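Local coordinates for protein NDP-N-acetyl-D-galactosaminuronic acid dehydrogenase (Methanosarcina mazei Go1, PDB 3G79) that probably oxidises UDP-N-acetyl-D-mannosamine to the corresponding uronic acid with two molecules of NAD(+), as a member of the UDP-glucose/GDP-mannose dehydrogenase family, at residues 294-302 with 319-327; 332-340 with 374-385. All coordinates share one frame; numbering follows the deposited sequence.

Contact 1: residues 294-302 with 319-327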
loop_
_atom_site.group_PDB
_atom_site.type_symbol
_atom_site.label_atom_id
_atom_site.label_comp_id
_atom_site.label_asym_id
_atom_site.label_seq_id
_atom_site.Cartn_x
_atom_site.Cartn_y
_atom_site.Cartn_z
ATOM N N LEU A 294 -5.191 -1.610 -14.766
ATOM C CA LEU A 294 -5.266 -2.387 -13.540
ATOM C C LEU A 294 -5.236 -3.905 -13.691
ATOM O O LEU A 294 -4.747 -4.584 -12.804
ATOM C CB LEU A 294 -6.526 -1.982 -12.755
ATOM C CG LEU A 294 -6.405 -0.854 -11.744
ATOM C CD1 LEU A 294 -7.768 -0.504 -11.141
ATOM C CD2 LEU A 294 -5.438 -1.261 -10.644
ATOM N N THR A 295 -5.786 -4.433 -14.790
ATOM C CA THR A 295 -5.837 -5.876 -15.025
ATOM C C THR A 295 -4.639 -6.401 -15.859
ATOM O O THR A 295 -4.392 -7.594 -15.924
ATOM C CB THR A 295 -7.184 -6.306 -15.741
ATOM O OG1 THR A 295 -7.436 -5.502 -16.897
ATOM C CG2 THR A 295 -8.377 -6.173 -14.835
ATOM N N LYS A 296 -3.884 -5.522 -16.500
ATOM C CA LYS A 296 -2.957 -5.974 -17.537
ATOM C C LYS A 296 -1.539 -5.559 -17.296
ATOM O O LYS A 296 -0.611 -6.186 -17.791
ATOM C CB LYS A 296 -3.387 -5.468 -18.906
ATOM C CG LYS A 296 -4.262 -6.423 -19.588
ATOM C CD LYS A 296 -5.464 -5.739 -20.163
ATOM C CE LYS A 296 -5.150 -4.941 -21.426
ATOM N NZ LYS A 296 -6.323 -5.040 -22.345
ATOM N N ASP A 297 -1.371 -4.486 -16.557
ATOM C CA ASP A 297 -0.066 -3.915 -16.379
ATOM C C ASP A 297 0.893 -4.887 -15.706
ATOM O O ASP A 297 2.056 -4.884 -16.035
ATOM C CB ASP A 297 -0.150 -2.555 -15.626
ATOM C CG ASP A 297 -0.504 -1.369 -16.565
ATOM O OD1 ASP A 297 -0.827 -1.600 -17.755
ATOM O OD2 ASP A 297 -0.441 -0.195 -16.126
ATOM N N THR A 298 0.456 -5.740 -14.788
ATOM C CA THR A 298 1.500 -6.442 -14.074
ATOM C C THR A 298 2.103 -7.496 -14.956
ATOM O O THR A 298 3.234 -7.871 -14.746
ATOM C CB THR A 298 1.138 -6.983 -12.643
ATOM O OG1 THR A 298 1.033 -8.414 -12.641
ATOM C CG2 THR A 298 -0.074 -6.375 -12.062
ATOM N N TYR A 299 1.355 -7.957 -15.956
ATOM C CA TYR A 299 1.909 -8.875 -16.965
ATOM C C TYR A 299 2.943 -8.184 -17.788
ATOM O O TYR A 299 3.928 -8.814 -18.138
ATOM C CB TYR A 299 0.834 -9.568 -17.840
ATOM C CG TYR A 299 -0.152 -10.298 -16.959
ATOM C CD1 TYR A 299 0.270 -11.334 -16.101
ATOM C CD2 TYR A 299 -1.483 -9.888 -16.898
ATOM C CE1 TYR A 299 -0.653 -11.989 -15.249
ATOM C CE2 TYR A 299 -2.399 -10.522 -16.057
ATOM C CZ TYR A 299 -1.978 -11.566 -15.232
ATOM O OH TYR A 299 -2.894 -12.131 -14.398
ATOM N N HIS A 300 2.736 -6.900 -18.070
ATOM C CA HIS A 300 3.788 -6.078 -18.649
ATOM C C HIS A 300 5.084 -5.930 -17.812
ATOM O O HIS A 300 6.173 -5.986 -18.386
ATOM C CB HIS A 300 3.242 -4.733 -19.063
ATOM C CG HIS A 300 2.120 -4.842 -20.037
ATOM N ND1 HIS A 300 0.881 -4.277 -19.821
ATOM C CD2 HIS A 300 2.045 -5.474 -21.231
ATOM C CE1 HIS A 300 0.093 -4.548 -20.844
ATOM N NE2 HIS A 300 0.769 -5.289 -21.703
ATOM N N LEU A 301 4.970 -5.771 -16.487
ATOM C CA LEU A 301 6.153 -5.769 -15.597
ATOM C C LEU A 301 6.849 -7.112 -15.644
ATOM O O LEU A 301 8.076 -7.206 -15.801
ATOM C CB LEU A 301 5.790 -5.476 -14.125
ATOM C CG LEU A 301 6.108 -4.149 -13.442
ATOM C CD1 LEU A 301 6.282 -4.362 -11.919
ATOM C CD2 LEU A 301 7.355 -3.545 -14.008
ATOM N N GLU A 302 6.051 -8.151 -15.482
ATOM C CA GLU A 302 6.562 -9.494 -15.571
ATOM C C GLU A 302 7.333 -9.703 -16.841
ATOM O O GLU A 302 8.490 -10.060 -16.746
ATOM C CB GLU A 302 5.460 -10.529 -15.394
ATOM C CG GLU A 302 4.717 -10.372 -14.111
ATOM C CD GLU A 302 5.598 -10.361 -12.813
ATOM O OE1 GLU A 302 6.764 -10.800 -12.806
ATOM O OE2 GLU A 302 5.090 -9.922 -11.770
ATOM N N ASP A 319 6.516 -16.812 -7.021
ATOM C CA ASP A 319 5.281 -16.086 -7.278
ATOM C C ASP A 319 5.586 -14.665 -6.907
ATOM O O ASP A 319 5.938 -14.349 -5.770
ATOM C CB ASP A 319 4.056 -16.647 -6.558
ATOM C CG ASP A 319 3.485 -17.897 -7.242
ATOM O OD1 ASP A 319 4.229 -18.555 -8.022
ATOM O OD2 ASP A 319 2.294 -18.229 -6.979
ATOM N N SER A 320 5.571 -13.843 -7.944
ATOM C CA SER A 320 5.619 -12.426 -7.841
ATOM C C SER A 320 4.426 -12.089 -7.016
ATOM O O SER A 320 3.311 -12.599 -7.257
ATOM C CB SER A 320 5.440 -11.850 -9.220
ATOM O OG SER A 320 5.108 -10.474 -9.203
ATOM N N ILE A 321 4.644 -11.225 -6.038
ATOM C CA ILE A 321 3.533 -10.615 -5.323
ATOM C C ILE A 321 2.478 -10.053 -6.273
ATOM O O ILE A 321 1.293 -10.117 -5.991
ATOM C CB ILE A 321 4.020 -9.493 -4.385
ATOM C CG1 ILE A 321 4.802 -10.106 -3.230
ATOM C CG2 ILE A 321 2.862 -8.736 -3.822
ATOM C CD1 ILE A 321 5.662 -9.119 -2.548
ATOM N N TYR A 322 2.881 -9.500 -7.393
ATOM C CA TYR A 322 1.874 -8.795 -8.198
ATOM C C TYR A 322 1.026 -9.829 -8.889
ATOM O O TYR A 322 -0.188 -9.682 -8.970
ATOM C CB TYR A 322 2.517 -7.844 -9.209
ATOM C CG TYR A 322 3.673 -7.057 -8.644
ATOM C CD1 TYR A 322 3.545 -6.323 -7.435
ATOM C CD2 TYR A 322 4.882 -7.006 -9.318
ATOM C CE1 TYR A 322 4.613 -5.564 -6.914
ATOM C CE2 TYR A 322 5.959 -6.256 -8.808
ATOM C CZ TYR A 322 5.817 -5.538 -7.608
ATOM O OH TYR A 322 6.898 -4.807 -7.153
ATOM N N VAL A 323 1.663 -10.913 -9.331
ATOM C CA VAL A 323 0.970 -11.983 -10.064
ATOM C C VAL A 323 -0.134 -12.547 -9.167
ATOM O O VAL A 323 -1.251 -12.801 -9.629
ATOM C CB VAL A 323 1.971 -13.055 -10.529
ATOM C CG1 VAL A 323 1.260 -14.379 -10.988
ATOM C CG2 VAL A 323 2.877 -12.493 -11.629
ATOM N N LEU A 324 0.155 -12.655 -7.866
ATOM C CA LEU A 324 -0.803 -13.177 -6.942
ATOM C C LEU A 324 -1.790 -12.135 -6.460
ATOM O O LEU A 324 -2.909 -12.471 -6.049
ATOM C CB LEU A 324 -0.107 -13.983 -5.855
ATOM C CG LEU A 324 -0.375 -13.704 -4.388
ATOM C CD1 LEU A 324 -0.592 -14.979 -3.556
ATOM C CD2 LEU A 324 0.854 -12.970 -3.945
ATOM N N ALA A 325 -1.456 -10.866 -6.602
ATOM C CA ALA A 325 -2.525 -9.843 -6.555
ATOM C C ALA A 325 -3.573 -10.012 -7.679
ATOM O O ALA A 325 -4.793 -9.919 -7.440
ATOM C CB ALA A 325 -1.954 -8.467 -6.610
ATOM N N ARG A 326 -3.103 -10.238 -8.902
ATOM C CA ARG A 326 -4.033 -10.454 -10.020
ATOM C C ARG A 326 -4.999 -11.619 -9.734
ATOM O O ARG A 326 -6.166 -11.575 -10.129
ATOM C CB ARG A 326 -3.281 -10.680 -11.344
ATOM C CG ARG A 326 -2.668 -9.414 -11.991
ATOM C CD ARG A 326 -3.667 -8.243 -12.112
ATOM N NE ARG A 326 -4.978 -8.722 -12.521
ATOM C CZ ARG A 326 -6.129 -8.228 -12.116
ATOM N NH1 ARG A 326 -6.217 -7.178 -11.290
ATOM N NH2 ARG A 326 -7.224 -8.770 -12.576
ATOM N N LYS A 327 -4.541 -12.640 -9.012
ATOM C CA LYS A 327 -5.407 -13.802 -8.804
ATOM C C LYS A 327 -6.443 -13.586 -7.697
ATOM O O LYS A 327 -7.567 -14.121 -7.778
ATOM C CB LYS A 327 -4.602 -15.051 -8.527
ATOM C CG LYS A 327 -3.822 -15.606 -9.701
ATOM C CD LYS A 327 -2.882 -16.683 -9.112
ATOM C CE LYS A 327 -1.925 -17.308 -10.120
ATOM N NZ LYS A 327 -0.844 -17.928 -9.329
#
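R326 lays its guanidinium group over the backbone of T295, whose CA sits 3.7 Å above the guanidinium plane, over its centre, while T295 CG2 covers the same group 3.6 Å from R326 NH2. The arginine reaches this place by bending twice, at chi2 and chi3, which brings NH1 to 3.3 Å from the carbonyl oxygen of L294. Salt bridges to D243 through NH1 and to D330 through NH2 hold its charged end, whereas NE is buried with no polar partner. Nearer the backbone, Y299 meets the aliphatic part of the arginine: its OH comes 3.4 Å from R326 CB, and ring and guanidinium planes stand 81° apart. The two helices run nearly antiparallel, at 155° and 9.5 Å between axes, packing most of helix 293-305 of the central domain against the first turns of the long helix 321-345. At the start of that long helix S320 is the N-cap. Its OG lies anti to the backbone N, where it accepts from Y322 N at 3.0 Å and more weakly from V323 N, and donates to E302 OE2 at 2.6 Å. The carboxylate oxygen is met on its syn side, 24° out of plane, so the cap hydroxyl is tied to the neighbouring helix as well; S320 OG also bonds Q251 of the second subunit, and E302 OE1 bonds Y255 of that subunit. V323 CG2 lies against E302 OE2. Deeper in, Y322 CB packs on T298, whose OG1 is buried without a polar partner, and L301 CD1 approaches Y322 CE2 to 3.7 Å. The Y322 hydroxyl continues across the dimer interface to the carbonyl oxygen of A248 of the second subunit.

Contact 2: residues 332-340 with 374-385; sequences MPAHMYNLT and PSEPYRDLCLKA
Y337 and Y378 each leave their helix with CG anti to the backbone N, and each pushes its ring into the opposing helix, a reciprocal knobs-into-holes packing. This joins the long helix 321-345 to helix 375-385 of the UDP-binding domain, an alpha/beta unit built on a parallel sheet; the two segments cross at -41° with axes 8.6 Å apart. Y337 fits among Y378, L381, C382 and A385. L381 CB stands over one face of its ring in a CH-pi contact, 4.0 Å from the centroid and displaced toward the rim. C382 SG comes instead at the ring edge, 5.3 Å from the centroid and 84° off the normal, making a sulfur-aromatic contact. The branch of L381 carries on along the helix surface, its CD1 reaching A334 CA and Y337 CB.

Y378 sits in the return hole formed by P333, M336, Y337 and T340, and it offers mainly its edge: the carbonyl oxygen of P333 and the backbone N of Y337 both lie near the ring plane, the latter 3.4 Å from CE1. M336 CB touches CD1 obliquely at 3.6 Å, before the rest of that methionine turns off elsewhere. On its own side of the fold the Y378 ring also packs on V356 and M358 of strand 355-359, so it is wedged between sheet and long helix; its OH is buried and has no polar partner in the model.

At the N-terminal end of the pair, where the helices come closest, three prolines meet. The P333 ring crosses that of P377 obliquely, CG to CG at 3.7 Å, and the same P333 CG lies 3.3 Å from the carbonyl oxygen of P374.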
loop_
_atom_site.group_PDB
_atom_site.type_symbol
_atom_site.label_atom_id
_atom_site.label_comp_id
_atom_site.label_asym_id
_atom_site.label_seq_id
_atom_site.Cartn_x
_atom_site.Cartn_y
_atom_site.Cartn_z
ATOM N N MET A 332 -12.674 -12.559 -7.030
ATOM C CA MET A 332 -13.789 -11.940 -6.379
ATOM C C MET A 332 -15.132 -12.213 -7.053
ATOM O O MET A 332 -16.116 -12.415 -6.335
ATOM C CB MET A 332 -13.504 -10.463 -6.107
ATOM C CG MET A 332 -12.253 -10.286 -5.197
ATOM S SD MET A 332 -12.338 -11.157 -3.611
ATOM C CE MET A 332 -10.665 -11.143 -3.134
ATOM N N PRO A 333 -15.196 -12.239 -8.413
ATOM C CA PRO A 333 -16.426 -12.757 -9.010
ATOM C C PRO A 333 -16.818 -14.152 -8.555
ATOM O O PRO A 333 -18.004 -14.356 -8.262
ATOM C CB PRO A 333 -16.135 -12.732 -10.529
ATOM C CG PRO A 333 -15.369 -11.536 -10.663
ATOM C CD PRO A 333 -14.389 -11.563 -9.443
ATOM N N ALA A 334 -15.872 -15.086 -8.482
ATOM C CA ALA A 334 -16.191 -16.427 -7.975
ATOM C C ALA A 334 -16.618 -16.348 -6.503
ATOM O O ALA A 334 -17.528 -17.075 -6.093
ATOM C CB ALA A 334 -15.038 -17.453 -8.171
ATOM N N HIS A 335 -16.018 -15.437 -5.742
ATOM C CA HIS A 335 -16.409 -15.294 -4.357
ATOM C C HIS A 335 -17.844 -14.780 -4.242
ATOM O O HIS A 335 -18.612 -15.221 -3.345
ATOM C CB HIS A 335 -15.435 -14.415 -3.560
ATOM C CG HIS A 335 -15.852 -14.222 -2.140
ATOM N ND1 HIS A 335 -15.862 -15.253 -1.217
ATOM C CD2 HIS A 335 -16.349 -13.141 -1.499
ATOM C CE1 HIS A 335 -16.304 -14.798 -0.058
ATOM N NE2 HIS A 335 -16.608 -13.522 -0.206
ATOM N N MET A 336 -18.217 -13.878 -5.164
ATOM C CA MET A 336 -19.560 -13.279 -5.176
ATOM C C MET A 336 -20.552 -14.373 -5.428
ATOM O O MET A 336 -21.512 -14.523 -4.663
ATOM C CB MET A 336 -19.687 -12.155 -6.222
ATOM C CG MET A 336 -19.197 -10.766 -5.735
ATOM S SD MET A 336 -20.370 -9.893 -4.635
ATOM C CE MET A 336 -19.469 -10.195 -3.178
ATOM N N TYR A 337 -20.292 -15.154 -6.489
ATOM C CA TYR A 337 -21.039 -16.369 -6.798
ATOM C C TYR A 337 -21.182 -17.355 -5.623
ATOM O O TYR A 337 -22.278 -17.785 -5.348
ATOM C CB TYR A 337 -20.412 -17.080 -7.994
ATOM C CG TYR A 337 -21.131 -18.337 -8.346
ATOM C CD1 TYR A 337 -22.330 -18.295 -9.056
ATOM C CD2 TYR A 337 -20.628 -19.594 -7.957
ATOM C CE1 TYR A 337 -23.011 -19.460 -9.380
ATOM C CE2 TYR A 337 -21.303 -20.763 -8.276
ATOM C CZ TYR A 337 -22.493 -20.674 -8.983
ATOM O OH TYR A 337 -23.164 -21.803 -9.299
ATOM N N ASN A 338 -20.094 -17.735 -4.940
ATOM C CA ASN A 338 -20.210 -18.614 -3.741
ATOM C C ASN A 338 -21.106 -18.028 -2.653
ATOM O O ASN A 338 -21.751 -18.755 -1.937
ATOM C CB ASN A 338 -18.848 -18.965 -3.098
ATOM C CG ASN A 338 -17.882 -19.667 -4.059
ATOM O OD1 ASN A 338 -18.272 -20.510 -4.901
ATOM N ND2 ASN A 338 -16.634 -19.326 -3.943
ATOM N N LEU A 339 -21.110 -16.712 -2.508
ATOM C CA LEU A 339 -21.900 -16.062 -1.490
ATOM C C LEU A 339 -23.371 -16.144 -1.889
ATOM O O LEU A 339 -24.245 -16.407 -1.042
ATOM C CB LEU A 339 -21.475 -14.594 -1.348
ATOM C CG LEU A 339 -20.185 -14.141 -0.646
ATOM C CD1 LEU A 339 -19.985 -12.588 -0.703
ATOM C CD2 LEU A 339 -20.101 -14.628 0.798
ATOM N N THR A 340 -23.653 -15.984 -3.178
ATOM C CA THR A 340 -25.043 -16.070 -3.615
ATOM C C THR A 340 -25.597 -17.503 -3.540
ATOM O O THR A 340 -26.716 -17.703 -3.047
ATOM C CB THR A 340 -25.384 -15.268 -4.956
ATOM O OG1 THR A 340 -26.379 -15.965 -5.717
ATOM C CG2 THR A 340 -24.182 -15.051 -5.814
ATOM N N PRO A 374 -15.840 -7.036 -13.910
ATOM C CA PRO A 374 -15.906 -8.260 -13.128
ATOM C C PRO A 374 -17.352 -8.804 -13.053
ATOM O O PRO A 374 -17.561 -9.932 -12.566
ATOM C CB PRO A 374 -15.356 -7.848 -11.755
ATOM C CG PRO A 374 -15.564 -6.331 -11.686
ATOM C CD PRO A 374 -15.498 -5.845 -13.098
ATOM N N SER A 375 -18.330 -8.048 -13.571
ATOM C CA SER A 375 -19.720 -8.529 -13.656
ATOM C C SER A 375 -19.888 -9.627 -14.716
ATOM O O SER A 375 -20.784 -10.480 -14.605
ATOM C CB SER A 375 -20.688 -7.377 -13.962
ATOM O OG SER A 375 -20.585 -6.357 -12.983
ATOM N N GLU A 376 -19.035 -9.606 -15.739
ATOM C CA GLU A 376 -19.113 -10.625 -16.777
ATOM C C GLU A 376 -18.786 -12.018 -16.223
ATOM O O GLU A 376 -19.654 -12.869 -16.236
ATOM C CB GLU A 376 -18.262 -10.273 -17.991
ATOM C CG GLU A 376 -18.504 -11.138 -19.169
ATOM C CD GLU A 376 -18.182 -10.426 -20.470
ATOM O OE1 GLU A 376 -18.062 -11.116 -21.507
ATOM O OE2 GLU A 376 -18.079 -9.172 -20.467
ATOM N N PRO A 377 -17.556 -12.253 -15.695
ATOM C CA PRO A 377 -17.364 -13.631 -15.206
ATOM C C PRO A 377 -18.406 -14.072 -14.180
ATOM O O PRO A 377 -18.671 -15.254 -14.093
ATOM C CB PRO A 377 -15.953 -13.627 -14.611
ATOM C CG PRO A 377 -15.672 -12.184 -14.288
ATOM C CD PRO A 377 -16.407 -11.386 -15.335
ATOM N N TYR A 378 -19.004 -13.146 -13.436
ATOM C CA TYR A 378 -20.055 -13.501 -12.481
ATOM C C TYR A 378 -21.293 -13.948 -13.215
ATOM O O TYR A 378 -21.829 -15.029 -12.941
ATOM C CB TYR A 378 -20.404 -12.347 -11.558
ATOM C CG TYR A 378 -21.561 -12.697 -10.623
ATOM C CD1 TYR A 378 -21.336 -13.038 -9.267
ATOM C CD2 TYR A 378 -22.893 -12.685 -11.091
ATOM C CE1 TYR A 378 -22.404 -13.362 -8.432
ATOM C CE2 TYR A 378 -23.930 -13.003 -10.275
ATOM C CZ TYR A 378 -23.692 -13.360 -8.939
ATOM O OH TYR A 378 -24.788 -13.670 -8.132
ATOM N N ARG A 379 -21.755 -13.118 -14.148
ATOM C CA ARG A 379 -22.917 -13.471 -14.953
ATOM C C ARG A 379 -22.731 -14.842 -15.585
ATOM O O ARG A 379 -23.677 -15.638 -15.652
ATOM C CB ARG A 379 -23.193 -12.411 -16.026
ATOM C CG ARG A 379 -24.283 -12.801 -16.995
ATOM C CD ARG A 379 -24.491 -11.756 -18.040
ATOM N NE ARG A 379 -25.483 -12.184 -18.987
ATOM C CZ ARG A 379 -25.264 -12.810 -20.149
ATOM N NH1 ARG A 379 -24.041 -13.144 -20.574
ATOM N NH2 ARG A 379 -26.312 -13.133 -20.898
ATOM N N ASP A 380 -21.508 -15.137 -15.999
ATOM C CA ASP A 380 -21.217 -16.399 -16.657
ATOM C C ASP A 380 -21.339 -17.619 -15.766
ATOM O O ASP A 380 -21.856 -18.658 -16.215
ATOM C CB ASP A 380 -19.861 -16.336 -17.376
ATOM C CG ASP A 380 -19.971 -15.673 -18.751
ATOM O OD1 ASP A 380 -21.096 -15.612 -19.298
ATOM O OD2 ASP A 380 -18.946 -15.216 -19.295
ATOM N N LEU A 381 -20.881 -17.494 -14.511
ATOM C CA LEU A 381 -21.059 -18.535 -13.491
ATOM C C LEU A 381 -22.529 -18.851 -13.229
ATOM O O LEU A 381 -22.916 -20.028 -13.129
ATOM C CB LEU A 381 -20.357 -18.156 -12.184
ATOM C CG LEU A 381 -18.813 -18.180 -12.241
ATOM C CD1 LEU A 381 -18.196 -17.445 -11.068
ATOM C CD2 LEU A 381 -18.199 -19.603 -12.417
ATOM N N CYS A 382 -23.372 -17.834 -13.151
ATOM C CA CYS A 382 -24.766 -18.119 -12.892
ATOM C C CYS A 382 -25.448 -18.864 -14.036
ATOM O O CYS A 382 -26.211 -19.794 -13.801
ATOM C CB CYS A 382 -25.516 -16.853 -12.631
ATOM S SG CYS A 382 -24.802 -15.975 -11.295
ATOM N N LEU A 383 -25.155 -18.446 -15.265
ATOM C CA LEU A 383 -25.811 -18.965 -16.451
ATOM C C LEU A 383 -25.484 -20.444 -16.672
ATOM O O LEU A 383 -26.305 -21.204 -17.208
ATOM C CB LEU A 383 -25.444 -18.102 -17.667
ATOM C CG LEU A 383 -26.233 -16.787 -17.803
ATOM C CD1 LEU A 383 -25.579 -15.868 -18.784
ATOM C CD2 LEU A 383 -27.704 -17.019 -18.226
ATOM N N LYS A 384 -24.314 -20.863 -16.206
ATOM C CA LYS A 384 -23.860 -22.223 -16.430
ATOM C C LYS A 384 -24.499 -23.136 -15.419
ATOM O O LYS A 384 -24.817 -24.287 -15.716
ATOM C CB LYS A 384 -22.347 -22.294 -16.261
ATOM C CG LYS A 384 -21.604 -23.027 -17.392
ATOM C CD LYS A 384 -20.141 -23.129 -17.004
ATOM C CE LYS A 384 -19.956 -24.237 -15.978
ATOM N NZ LYS A 384 -19.122 -23.740 -14.858
ATOM N N ALA A 385 -24.652 -22.617 -14.209
ATOM C CA ALA A 385 -25.251 -23.361 -13.116
ATOM C C ALA A 385 -26.749 -23.628 -13.338
ATOM O O ALA A 385 -27.330 -24.474 -12.664
ATOM C CB ALA A 385 -24.993 -22.656 -11.761
#

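Both contacts use helix 321-345: contact 1 its first turns, contact 2 a later part. Their centres are 22 Å apart and their nearest atoms about 5 Å, and both segments of contact 1 come before either segment of contact 2 in the chain. The long helix therefore joins two regions one after the other, with helix 293-305 of the central region packed near its start and helix 375-385 of the UDP-binding domain packed further on. Each contact also borders helix 228-258 and reaches the second subunit, which places this helix at the dimer interface as well. Domain packing and subunit pairing are thus linked through one continuous helix.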